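Local coordinates for protein glycosyltransferase Gtf1 (Streptococcus pneumoniae, PDB 4PQG) that is a glycosyltransferase of the GT-B fold, with two Rossmann-like domains and an added extended antiparallel beta-sheet domain, at residues C156-A161 and A167-R172. Residues are numbered along the deposited sequence; the frame is centred on the assembly and turned at random.
Sequences CSEYFA and AVLYQR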
loop_
_atom_site.group_PDB
_atom_site.type_symbol
_atom_site.label_atom_id
_atom_site.label_comp_id
_atom_site.label_asym_id
_atom_site.label_seq_id
_atom_site.Cartn_x
_atom_site.Cartn_y
_atom_site.Cartn_z
ATOM N N CYS A 156 7.687 18.172 13.966
ATOM C CA CYS A 156 6.769 19.075 13.261
ATOM C C CYS A 156 5.820 19.783 14.239
ATOM O O CYS A 156 5.360 19.170 15.228
ATOM C CB CYS A 156 5.961 18.278 12.207
ATOM S SG CYS A 156 4.664 19.205 11.350
ATOM N N SER A 157 5.538 21.064 13.969
ATOM C CA SER A 157 4.420 21.784 14.598
ATOM C C SER A 157 3.454 22.333 13.543
ATOM O O SER A 157 3.870 22.777 12.471
ATOM C CB SER A 157 4.893 22.948 15.462
ATOM O OG SER A 157 5.565 22.497 16.611
ATOM N N GLU A 158 2.170 22.273 13.859
ATOM C CA GLU A 158 1.132 22.904 13.080
ATOM C C GLU A 158 0.523 24.031 13.892
ATOM O O GLU A 158 0.219 23.858 15.073
ATOM C CB GLU A 158 0.033 21.910 12.708
ATOM C CG GLU A 158 0.452 20.860 11.699
ATOM C CD GLU A 158 -0.678 19.910 11.372
ATOM O OE1 GLU A 158 -1.363 19.445 12.306
ATOM O OE2 GLU A 158 -0.872 19.624 10.174
ATOM N N TYR A 159 0.295 25.153 13.216
ATOM C CA TYR A 159 -0.235 26.360 13.822
ATOM C C TYR A 159 -1.612 26.660 13.247
ATOM O O TYR A 159 -1.809 26.579 12.031
ATOM C CB TYR A 159 0.725 27.536 13.613
ATOM C CG TYR A 159 2.112 27.237 14.146
ATOM C CD1 TYR A 159 2.407 27.385 15.500
ATOM C CD2 TYR A 159 3.111 26.754 13.301
ATOM C CE1 TYR A 159 3.680 27.097 15.990
ATOM C CE2 TYR A 159 4.378 26.455 13.778
ATOM C CZ TYR A 159 4.657 26.636 15.115
ATOM O OH TYR A 159 5.907 26.335 15.576
ATOM N N PHE A 160 -2.552 26.958 14.146
ATOM C CA PHE A 160 -3.953 27.167 13.811
ATOM C C PHE A 160 -4.465 28.494 14.365
ATOM O O PHE A 160 -4.005 28.958 15.405
ATOM C CB PHE A 160 -4.829 26.068 14.426
ATOM C CG PHE A 160 -4.528 24.681 13.937
ATOM C CD1 PHE A 160 -5.348 24.072 12.996
ATOM C CD2 PHE A 160 -3.453 23.966 14.448
ATOM C CE1 PHE A 160 -5.096 22.774 12.565
ATOM C CE2 PHE A 160 -3.190 22.673 14.019
ATOM C CZ PHE A 160 -4.011 22.076 13.074
ATOM N N ALA A 161 -5.435 29.084 13.667
ATOM C CA ALA A 161 -6.161 30.254 14.165
ATOM C C ALA A 161 -7.673 30.075 13.921
ATOM O O ALA A 161 -8.079 29.418 12.955
ATOM C CB ALA A 161 -5.651 31.526 13.505
ATOM N N ALA A 167 -11.024 25.810 13.761
ATOM C CA ALA A 167 -9.569 25.949 13.730
ATOM C C ALA A 167 -9.072 25.842 12.288
ATOM O O ALA A 167 -9.322 24.844 11.612
ATOM C CB ALA A 167 -8.919 24.881 14.605
ATOM N N VAL A 168 -8.393 26.884 11.820
ATOM C CA VAL A 168 -7.878 26.930 10.449
ATOM C C VAL A 168 -6.355 26.766 10.465
ATOM O O VAL A 168 -5.659 27.569 11.071
ATOM C CB VAL A 168 -8.257 28.256 9.745
ATOM C CG1 VAL A 168 -7.582 28.364 8.383
ATOM C CG2 VAL A 168 -9.771 28.363 9.597
ATOM N N LEU A 169 -5.857 25.732 9.796
ATOM C CA LEU A 169 -4.408 25.493 9.700
ATOM C C LEU A 169 -3.746 26.532 8.808
ATOM O O LEU A 169 -4.084 26.622 7.645
ATOM C CB LEU A 169 -4.126 24.098 9.151
ATOM C CG LEU A 169 -2.646 23.769 8.902
ATOM C CD1 LEU A 169 -1.858 23.805 10.201
ATOM C CD2 LEU A 169 -2.493 22.421 8.191
ATOM N N TYR A 170 -2.800 27.304 9.332
ATOM C CA TYR A 170 -2.082 28.255 8.464
ATOM C C TYR A 170 -0.585 27.996 8.242
ATOM O O TYR A 170 -0.012 28.477 7.254
ATOM C CB TYR A 170 -2.329 29.710 8.882
ATOM C CG TYR A 170 -1.890 30.056 10.276
ATOM C CD1 TYR A 170 -0.603 30.541 10.524
ATOM C CD2 TYR A 170 -2.768 29.919 11.359
ATOM C CE1 TYR A 170 -0.189 30.874 11.810
ATOM C CE2 TYR A 170 -2.361 30.249 12.651
ATOM C CZ TYR A 170 -1.072 30.727 12.872
ATOM O OH TYR A 170 -0.668 31.058 14.151
ATOM N N GLN A 171 0.050 27.263 9.147
ATOM C CA GLN A 171 1.504 27.058 9.053
ATOM C C GLN A 171 1.892 25.702 9.613
ATOM O O GLN A 171 1.338 25.258 10.631
ATOM C CB GLN A 171 2.259 28.159 9.815
ATOM C CG GLN A 171 3.788 28.097 9.764
ATOM C CD GLN A 171 4.428 29.330 10.388
ATOM O OE1 GLN A 171 3.899 30.429 10.257
ATOM N NE2 GLN A 171 5.563 29.149 11.086
ATOM N N ARG A 172 2.838 25.061 8.930
ATOM C CA ARG A 172 3.505 23.861 9.430
ATOM C C ARG A 172 4.991 24.130 9.461
ATOM O O ARG A 172 5.540 24.617 8.478
ATOM C CB ARG A 172 3.287 22.692 8.479
ATOM C CG ARG A 172 1.908 22.127 8.490
ATOM C CD ARG A 172 1.993 20.655 8.133
ATOM N NE ARG A 172 0.655 20.094 8.061
ATOM C CZ ARG A 172 -0.056 19.945 6.947
ATOM N NH1 ARG A 172 0.423 20.316 5.767
ATOM N NH2 ARG A 172 -1.269 19.408 7.021
#
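Ala167 brings its CB to CD1 of the Phe160 ring, 4.0 Å away, near the turn-side end of the contact between two antiparallel hairpin strands. Val168 and Ala161 then exchange two backbone hydrogen bonds, Val168 N to Ala161 O (2.8 Å) and Ala161 N to Val168 O. Leu169 forms a non-hydrogen-bonded pair with Phe160 and lays CD1 over one face of its ring, a CH-pi contact 4.1 Å from the centroid, while its CB meets CE1 near the rim. Leu169 CD1 also touches CB of Glu158. Tyr170 and Gln171 together stand opposite the single residue Tyr159, a classic beta bulge; Tyr159 O accepts a bond from Tyr170 N at 3.0 Å and a weak one from Gln171 N. With CG held between its backbone N and carbonyl carbon (chi1 60°), the Tyr170 side chain folds over 156-161; CB of Tyr159 lies over its face in a second CH-pi contact, and Ala161 N meets its edge. Gln171 returns the chain to regular pairing by accepting a bond from Tyr159 N, and its extended side chain runs alongside the Tyr159 ring, CG against CD2. The Arg172 side chain runs alongside that of Glu158, pointing the same way, and forms a salt bridge, NE to Glu158 OE2 at 2.6 Å. The carboxylate and guanidinium are nearly coplanar, and OE2 uses its anti lone pair toward NE; a weak bond from NH2 joins the same oxygen, while OE1 is held by Tyr149. The hairpin lies inside the ten-stranded antiparallel sheet of the GtfA extended beta-sheet domain, with strand 143-150 pairing with 154-163 on one flank, strand 181-188 with 166-175 on the other, and a loop residue, Leu52, touching both Glu158 and Arg172.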